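Local coordinates for putative diflavin flavoprotein A 5 (Nostoc sp. PCC 7120, PDB 4FEK), which probably passes electrons from NADH to oxygen to form water, this chain being its N-terminal metallo-beta-lactamase-like part, at residues K19-R24 and K65-A70; L112-D117 and W156-C161; I210-A215 and D248-Q253. All blocks are in the same frame, centred on the assembly; numbering follows the deposited sequence.

Interaction 1: K19-R24 and K65-A70; sequences KVLRAR and KIYLEA
L21 on strand 18-25 meets Y67 and A70 on helix 61-74, a packing of an outer helix on the seven-stranded sheet of the metallo-beta-lactamase fold. The CB of L21 leaves the strand in the direction of the helix. CG stands beside the backbone N and anti to the carbonyl carbon (chi1 -76°), and from this fork the two methyls part. CD2 is the branch that meets the helical segment: it touches the methyl of A70, with L21 CD2 3.9 Å from A70 CB, and reaches on to the backbone, L21 CD2 lying 4.0 Å from A70 C. The same methyl approaches the phenol ring obliquely, 4.1 Å from L21 CD2 to Y67 CE1. One carbon therefore fills the notch between two residues almost one helical turn apart. V9 on strand 8-15 touches A70, while L21 itself also packs on V47. Y67 enters from the flank of the helix with CG anti to its own N (chi1 175°), which lays the ring toward the sheet. Y67 OH is hydrogen-bonded to S45 OG on strand 41-49, whose backbone pairs with that of L21.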
# COMPACT_ATOMS: atom_id res chain seq x y z
N LYS A 19 -9.76 -9.26 -0.11
CA LYS A 19 -9.43 -9.36 -1.52
C LYS A 19 -8.40 -8.32 -1.93
O LYS A 19 -8.35 -7.24 -1.34
CB LYS A 19 -10.67 -9.11 -2.38
CG LYS A 19 -11.80 -10.11 -2.15
CD LYS A 19 -12.98 -9.83 -3.08
CE LYS A 19 -14.02 -10.96 -2.99
NZ LYS A 19 -15.35 -10.53 -3.54
N VAL A 20 -7.62 -8.65 -2.96
CA VAL A 20 -6.71 -7.68 -3.60
C VAL A 20 -7.32 -7.32 -4.94
O VAL A 20 -7.96 -8.17 -5.59
CB VAL A 20 -5.25 -8.22 -3.76
CG1 VAL A 20 -5.18 -9.50 -4.62
CG2 VAL A 20 -4.32 -7.13 -4.38
N LEU A 21 -7.18 -6.04 -5.32
CA LEU A 21 -7.38 -5.59 -6.68
C LEU A 21 -6.02 -5.12 -7.19
O LEU A 21 -5.49 -4.15 -6.67
CB LEU A 21 -8.37 -4.41 -6.72
CG LEU A 21 -9.85 -4.74 -6.54
CD1 LEU A 21 -10.15 -5.06 -5.08
CD2 LEU A 21 -10.74 -3.59 -7.04
N ARG A 22 -5.44 -5.83 -8.15
CA ARG A 22 -4.15 -5.41 -8.73
C ARG A 22 -4.40 -4.74 -10.06
O ARG A 22 -4.83 -5.38 -11.02
CB ARG A 22 -3.24 -6.62 -8.96
CG ARG A 22 -3.10 -7.57 -7.78
CD ARG A 22 -2.30 -8.80 -8.25
NE ARG A 22 -0.89 -8.53 -8.25
CZ ARG A 22 -0.00 -8.90 -9.17
NH1 ARG A 22 -0.33 -9.58 -10.26
NH2 ARG A 22 1.26 -8.56 -8.99
N ALA A 23 -4.20 -3.43 -10.11
CA ALA A 23 -4.31 -2.69 -11.35
C ALA A 23 -3.00 -2.91 -12.06
O ALA A 23 -1.94 -2.60 -11.50
CB ALA A 23 -4.50 -1.23 -11.05
N ARG A 24 -3.06 -3.43 -13.27
CA ARG A 24 -1.85 -3.89 -13.96
C ARG A 24 -1.53 -3.04 -15.17
O ARG A 24 -2.43 -2.62 -15.91
CB ARG A 24 -1.98 -5.36 -14.36
CG ARG A 24 -2.25 -6.29 -13.20
CD ARG A 24 -2.04 -7.73 -13.59
NE ARG A 24 -2.96 -8.15 -14.65
CZ ARG A 24 -2.85 -9.29 -15.32
NH1 ARG A 24 -1.88 -10.15 -15.04
NH2 ARG A 24 -3.72 -9.57 -16.28
N LYS A 65 -9.97 4.93 -13.55
CA LYS A 65 -11.19 4.45 -14.20
C LYS A 65 -11.37 2.94 -14.09
O LYS A 65 -12.43 2.48 -13.66
CB LYS A 65 -11.25 4.87 -15.67
CG LYS A 65 -12.55 4.43 -16.35
CD LYS A 65 -12.56 4.74 -17.84
CE LYS A 65 -13.90 4.42 -18.49
NZ LYS A 65 -14.99 5.36 -18.09
N ILE A 66 -10.34 2.17 -14.44
CA ILE A 66 -10.50 0.71 -14.36
C ILE A 66 -10.57 0.22 -12.91
O ILE A 66 -11.23 -0.77 -12.62
CB ILE A 66 -9.42 -0.07 -15.15
CG1 ILE A 66 -8.02 0.26 -14.65
CG2 ILE A 66 -9.53 0.22 -16.64
CD1 ILE A 66 -6.93 -0.56 -15.32
N TYR A 67 -9.89 0.94 -12.02
CA TYR A 67 -9.98 0.64 -10.61
C TYR A 67 -11.42 0.77 -10.09
O TYR A 67 -11.95 -0.15 -9.48
CB TYR A 67 -9.09 1.59 -9.82
CG TYR A 67 -9.26 1.40 -8.34
CD1 TYR A 67 -8.88 0.21 -7.73
CD2 TYR A 67 -9.81 2.41 -7.56
CE1 TYR A 67 -9.04 0.03 -6.36
CE2 TYR A 67 -9.99 2.24 -6.20
CZ TYR A 67 -9.59 1.06 -5.61
OH TYR A 67 -9.75 0.92 -4.25
N LEU A 68 -12.04 1.92 -10.32
CA LEU A 68 -13.39 2.17 -9.83
C LEU A 68 -14.43 1.19 -10.41
O LEU A 68 -15.34 0.75 -9.69
CB LEU A 68 -13.81 3.61 -10.10
CG LEU A 68 -13.02 4.62 -9.27
CD1 LEU A 68 -13.35 6.04 -9.71
CD2 LEU A 68 -13.26 4.44 -7.77
N GLU A 69 -14.30 0.88 -11.70
CA GLU A 69 -15.15 -0.15 -12.32
C GLU A 69 -15.02 -1.50 -11.62
O GLU A 69 -16.03 -2.13 -11.31
CB GLU A 69 -14.82 -0.31 -13.81
CG GLU A 69 -15.10 0.95 -14.63
CD GLU A 69 -15.27 0.67 -16.13
OE1 GLU A 69 -15.46 -0.52 -16.50
OE2 GLU A 69 -15.21 1.62 -16.93
N ALA A 70 -13.79 -1.96 -11.37
CA ALA A 70 -13.58 -3.22 -10.66
C ALA A 70 -14.08 -3.16 -9.21
O ALA A 70 -14.66 -4.13 -8.68
CB ALA A 70 -12.09 -3.62 -10.70

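Interaction 2: L112-D117 and W156-C161; sequences LPAAGD and WPAGLC
The A158 methyl points almost straight at the A114 methyl and meets it on its flank. The line from A158 CB to A114 CB deviates by about 20° from the CA-CB bond of A158 but stands nearly square, about 85°, to that of A114. The pair is tight, A158 CB lying 3.5 Å from A114 CB, less than usual van der Waals separation. The same methyl also rests on the backbone of the helical segment, with A158 CB 3.5 Å from A114 N and 4.1 Å from P113 C. It is thus lodged in the notch where P113 joins A114.

Beside it two proline rings come together corner to corner. Their mean planes are turned about 74° against each other, and the rings meet through P113 CB and P157 CB at 4.1 Å. The P113 ring leans past this corner onto the backbone of P157, where P113 CG is 3.3 Å from P157 O.

Helix 112-121 follows strand 107-111 of the seven-stranded sheet, whereas the 156-159 turn leads into strand 160-164 of the five-stranded one. The contact therefore ties together the two halves of the alpha-beta/beta-alpha sandwich of the metallo-beta-lactamase fold. The turn is a type I beta turn from W156 to G159, closed by the bond from G159 N to W156 O at 2.9 Å. Its two central residues, P157 and A158, are those that face the helix. On the far side of the turn W156 sets its ring edge-to-face with that of H87, and G159 is held by backbone bonding to I151. The two prolines lie on the exposed side of the contact, and the alanine methyls are buried beneath them.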
# COMPACT_ATOMS: atom_id res chain seq x y z
N LEU A 112 -1.03 10.97 10.69
CA LEU A 112 -1.21 12.39 11.00
C LEU A 112 -0.65 13.39 9.97
O LEU A 112 -1.34 14.34 9.60
CB LEU A 112 -0.68 12.66 12.41
CG LEU A 112 -1.17 13.85 13.23
CD1 LEU A 112 -0.36 15.08 12.90
CD2 LEU A 112 -2.64 14.10 12.99
N PRO A 113 0.60 13.20 9.49
CA PRO A 113 1.10 14.18 8.52
C PRO A 113 0.33 14.24 7.20
O PRO A 113 0.51 15.23 6.49
CB PRO A 113 2.54 13.73 8.26
CG PRO A 113 2.92 12.99 9.50
CD PRO A 113 1.68 12.30 9.95
N ALA A 114 -0.50 13.24 6.87
CA ALA A 114 -1.30 13.29 5.66
C ALA A 114 -2.63 14.06 5.84
O ALA A 114 -3.27 14.44 4.86
CB ALA A 114 -1.61 11.87 5.14
N ALA A 115 -3.05 14.25 7.09
CA ALA A 115 -4.38 14.82 7.34
C ALA A 115 -4.50 16.25 6.78
O ALA A 115 -5.51 16.59 6.15
CB ALA A 115 -4.73 14.79 8.83
N GLY A 116 -3.46 17.05 6.99
CA GLY A 116 -3.43 18.42 6.50
C GLY A 116 -3.44 18.51 4.99
O GLY A 116 -4.20 19.30 4.42
N ASP A 117 -2.63 17.68 4.34
CA ASP A 117 -2.57 17.57 2.88
C ASP A 117 -3.92 17.22 2.26
O ASP A 117 -4.30 17.76 1.22
CB ASP A 117 -1.58 16.49 2.45
CG ASP A 117 -0.14 16.85 2.78
OD1 ASP A 117 0.18 18.06 2.79
OD2 ASP A 117 0.66 15.92 3.00
N TRP A 156 8.41 9.89 2.75
CA TRP A 156 6.98 9.69 3.07
C TRP A 156 6.68 10.00 4.53
O TRP A 156 6.61 9.10 5.37
CB TRP A 156 6.51 8.25 2.74
CG TRP A 156 6.68 7.86 1.31
CD1 TRP A 156 5.87 8.21 0.25
CD2 TRP A 156 7.71 7.03 0.77
NE1 TRP A 156 6.35 7.65 -0.91
CE2 TRP A 156 7.48 6.92 -0.61
CE3 TRP A 156 8.83 6.38 1.33
CZ2 TRP A 156 8.32 6.19 -1.45
CZ3 TRP A 156 9.67 5.65 0.49
CH2 TRP A 156 9.40 5.56 -0.88
N PRO A 157 6.47 11.29 4.86
CA PRO A 157 6.20 11.68 6.25
C PRO A 157 4.97 10.98 6.79
O PRO A 157 4.87 10.74 7.99
CB PRO A 157 5.98 13.20 6.15
CG PRO A 157 6.78 13.60 4.89
CD PRO A 157 6.59 12.44 3.95
N ALA A 158 4.04 10.61 5.90
CA ALA A 158 2.80 9.98 6.34
C ALA A 158 2.80 8.47 6.06
O ALA A 158 1.74 7.84 6.02
CB ALA A 158 1.60 10.66 5.64
N GLY A 159 3.98 7.91 5.84
CA GLY A 159 4.11 6.47 5.63
C GLY A 159 3.45 5.69 6.75
O GLY A 159 3.65 6.00 7.92
N LEU A 160 2.65 4.69 6.41
CA LEU A 160 1.88 3.96 7.41
C LEU A 160 1.76 2.52 6.98
O LEU A 160 1.43 2.25 5.82
CB LEU A 160 0.45 4.55 7.47
CG LEU A 160 -0.56 3.94 8.45
CD1 LEU A 160 -0.15 4.29 9.88
CD2 LEU A 160 -1.97 4.48 8.17
N CYS A 161 2.04 1.60 7.90
CA CYS A 161 1.71 0.18 7.73
C CYS A 161 0.47 -0.13 8.56
O CYS A 161 0.27 0.46 9.61
CB CYS A 161 2.87 -0.71 8.20
SG CYS A 161 4.30 -0.69 7.10

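Interaction 3: I210-A215 and D248-Q253; sequences IHVEAA and DWSKAQ
The flat carboxylate of E213 brings OE2 up to the backbone of helix 239-258 at S250 and K251. K251 N and K251 CA are each 3.7 Å from E213 OE2, and both stand about 30° out of the carboxylate plane, on the same side of it as S250 CB. The approach is too long for a hydrogen bond. The other oxygen, E213 OE1, forms a salt bridge with K254, about one turn further along that helix. Behind this head group the aliphatic part of the chain does the packing, E213 CG resting 3.7 Å from S250 CB.

The ammonium of K251 is instead in a salt bridge with a second carboxylate, that of D248 on its own helix. K251 bends at its last torsion, and K251 NZ meets D248 OD1 at 2.8 Å, on the anti side of the carboxylate and 23° out of its plane.

The small S250 sits where the backbones are nearest, E213 CA and S250 CA being 6.7 Å apart, while the segment axes pass at 9.1 Å. Its hydroxyl is bonded to the carbonyl of Y246 one turn earlier, and its oxygen also touches an isopropyl group, with V212 CG1 3.3 Å from S250 OG. V212 packs further on M205 and Y246. The segment axes make 147° between their N-to-C directions, a roughly antiparallel helix pair, with helix 239-258 lying outside helix 209-219, on the five-stranded-sheet side of the alpha-beta/beta-alpha sandwich.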
# COMPACT_ATOMS: atom_id res chain seq x y z
N ILE A 210 18.42 4.32 6.95
CA ILE A 210 18.19 4.33 8.40
C ILE A 210 16.69 4.28 8.73
O ILE A 210 16.30 3.70 9.74
CB ILE A 210 18.83 5.54 9.12
CG1 ILE A 210 18.30 6.85 8.55
CG2 ILE A 210 20.37 5.45 9.08
CD1 ILE A 210 18.64 8.06 9.41
N HIS A 211 15.86 4.88 7.89
CA HIS A 211 14.42 4.76 8.12
C HIS A 211 13.89 3.38 7.77
O HIS A 211 12.95 2.91 8.40
CB HIS A 211 13.65 5.84 7.37
CG HIS A 211 13.79 7.19 7.99
ND1 HIS A 211 14.85 8.02 7.69
CD2 HIS A 211 13.04 7.84 8.90
CE1 HIS A 211 14.73 9.14 8.39
NE2 HIS A 211 13.64 9.06 9.13
N VAL A 212 14.46 2.72 6.76
CA VAL A 212 14.05 1.34 6.48
C VAL A 212 14.32 0.44 7.68
O VAL A 212 13.50 -0.39 8.05
CB VAL A 212 14.80 0.80 5.26
CG1 VAL A 212 14.49 -0.68 5.03
CG2 VAL A 212 14.46 1.65 4.05
N GLU A 213 15.49 0.63 8.30
CA GLU A 213 15.86 -0.14 9.50
C GLU A 213 14.87 0.10 10.63
O GLU A 213 14.50 -0.84 11.33
CB GLU A 213 17.29 0.19 9.97
CG GLU A 213 18.38 -0.21 8.99
CD GLU A 213 19.80 -0.03 9.54
OE1 GLU A 213 20.04 0.89 10.37
OE2 GLU A 213 20.69 -0.82 9.14
N ALA A 214 14.48 1.36 10.82
CA ALA A 214 13.53 1.72 11.88
C ALA A 214 12.17 1.04 11.62
O ALA A 214 11.52 0.54 12.54
CB ALA A 214 13.36 3.26 11.97
N ALA A 215 11.75 1.03 10.35
CA ALA A 215 10.51 0.36 9.97
C ALA A 215 10.57 -1.15 10.25
O ALA A 215 9.63 -1.73 10.80
CB ALA A 215 10.19 0.63 8.49
N ASP A 248 19.87 -6.60 5.34
CA ASP A 248 21.25 -6.65 4.85
C ASP A 248 21.56 -5.50 3.88
O ASP A 248 22.59 -4.84 4.01
CB ASP A 248 21.56 -7.98 4.17
CG ASP A 248 21.43 -9.17 5.11
OD1 ASP A 248 21.50 -8.97 6.35
OD2 ASP A 248 21.25 -10.30 4.60
N TRP A 249 20.67 -5.28 2.92
CA TRP A 249 20.81 -4.18 1.97
C TRP A 249 20.87 -2.82 2.69
O TRP A 249 21.64 -1.96 2.29
CB TRP A 249 19.66 -4.19 0.95
CG TRP A 249 19.60 -5.43 0.07
CD1 TRP A 249 20.63 -6.26 -0.25
CD2 TRP A 249 18.44 -5.95 -0.58
NE1 TRP A 249 20.18 -7.27 -1.06
CE2 TRP A 249 18.84 -7.09 -1.29
CE3 TRP A 249 17.10 -5.53 -0.66
CZ2 TRP A 249 17.94 -7.85 -2.05
CZ3 TRP A 249 16.21 -6.29 -1.41
CH2 TRP A 249 16.63 -7.43 -2.10
N SER A 250 20.07 -2.64 3.73
CA SER A 250 20.09 -1.38 4.48
C SER A 250 21.41 -1.13 5.21
O SER A 250 21.94 -0.02 5.16
CB SER A 250 18.94 -1.31 5.48
OG SER A 250 17.70 -1.23 4.79
N LYS A 251 21.95 -2.13 5.89
CA LYS A 251 23.21 -1.89 6.58
C LYS A 251 24.35 -1.63 5.59
O LYS A 251 25.19 -0.79 5.85
CB LYS A 251 23.55 -2.96 7.63
CG LYS A 251 23.73 -4.38 7.14
CD LYS A 251 24.37 -5.23 8.26
CE LYS A 251 24.32 -6.72 7.98
NZ LYS A 251 22.91 -7.21 7.97
N ALA A 252 24.33 -2.30 4.44
CA ALA A 252 25.30 -2.03 3.37
C ALA A 252 25.26 -0.58 2.86
O ALA A 252 26.30 0.05 2.65
CB ALA A 252 25.08 -2.98 2.22
N GLN A 253 24.05 -0.08 2.63
CA GLN A 253 23.85 1.25 2.12
C GLN A 253 24.40 2.29 3.07
O GLN A 253 24.93 3.33 2.65
CB GLN A 253 22.34 1.47 1.88
CG GLN A 253 22.01 2.76 1.20
CD GLN A 253 22.71 2.92 -0.13
OE1 GLN A 253 23.23 3.99 -0.44
NE2 GLN A 253 22.75 1.86 -0.93

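Overall arrangement
The three contacts share no helix or strand and follow one another along the chain. Interaction 1 is buried and wholly apolar, a leucine methyl against a helix that covers the seven-stranded sheet. Interaction 2 is partly buried, also without polar bonds across it, but joins the two halves of the sandwich through small methyls and rigid prolines. Interaction 3, farthest from the chain centre at about 20 Å, pairs two outer helices, and K251 pairs with D248 of its own helix, whereas E213 reaches K254 of the partner helix just beyond the segment. Interactions 2 and 3 come within about 6 Å at their nearest atoms; interaction 1 lies across the chain centre from both.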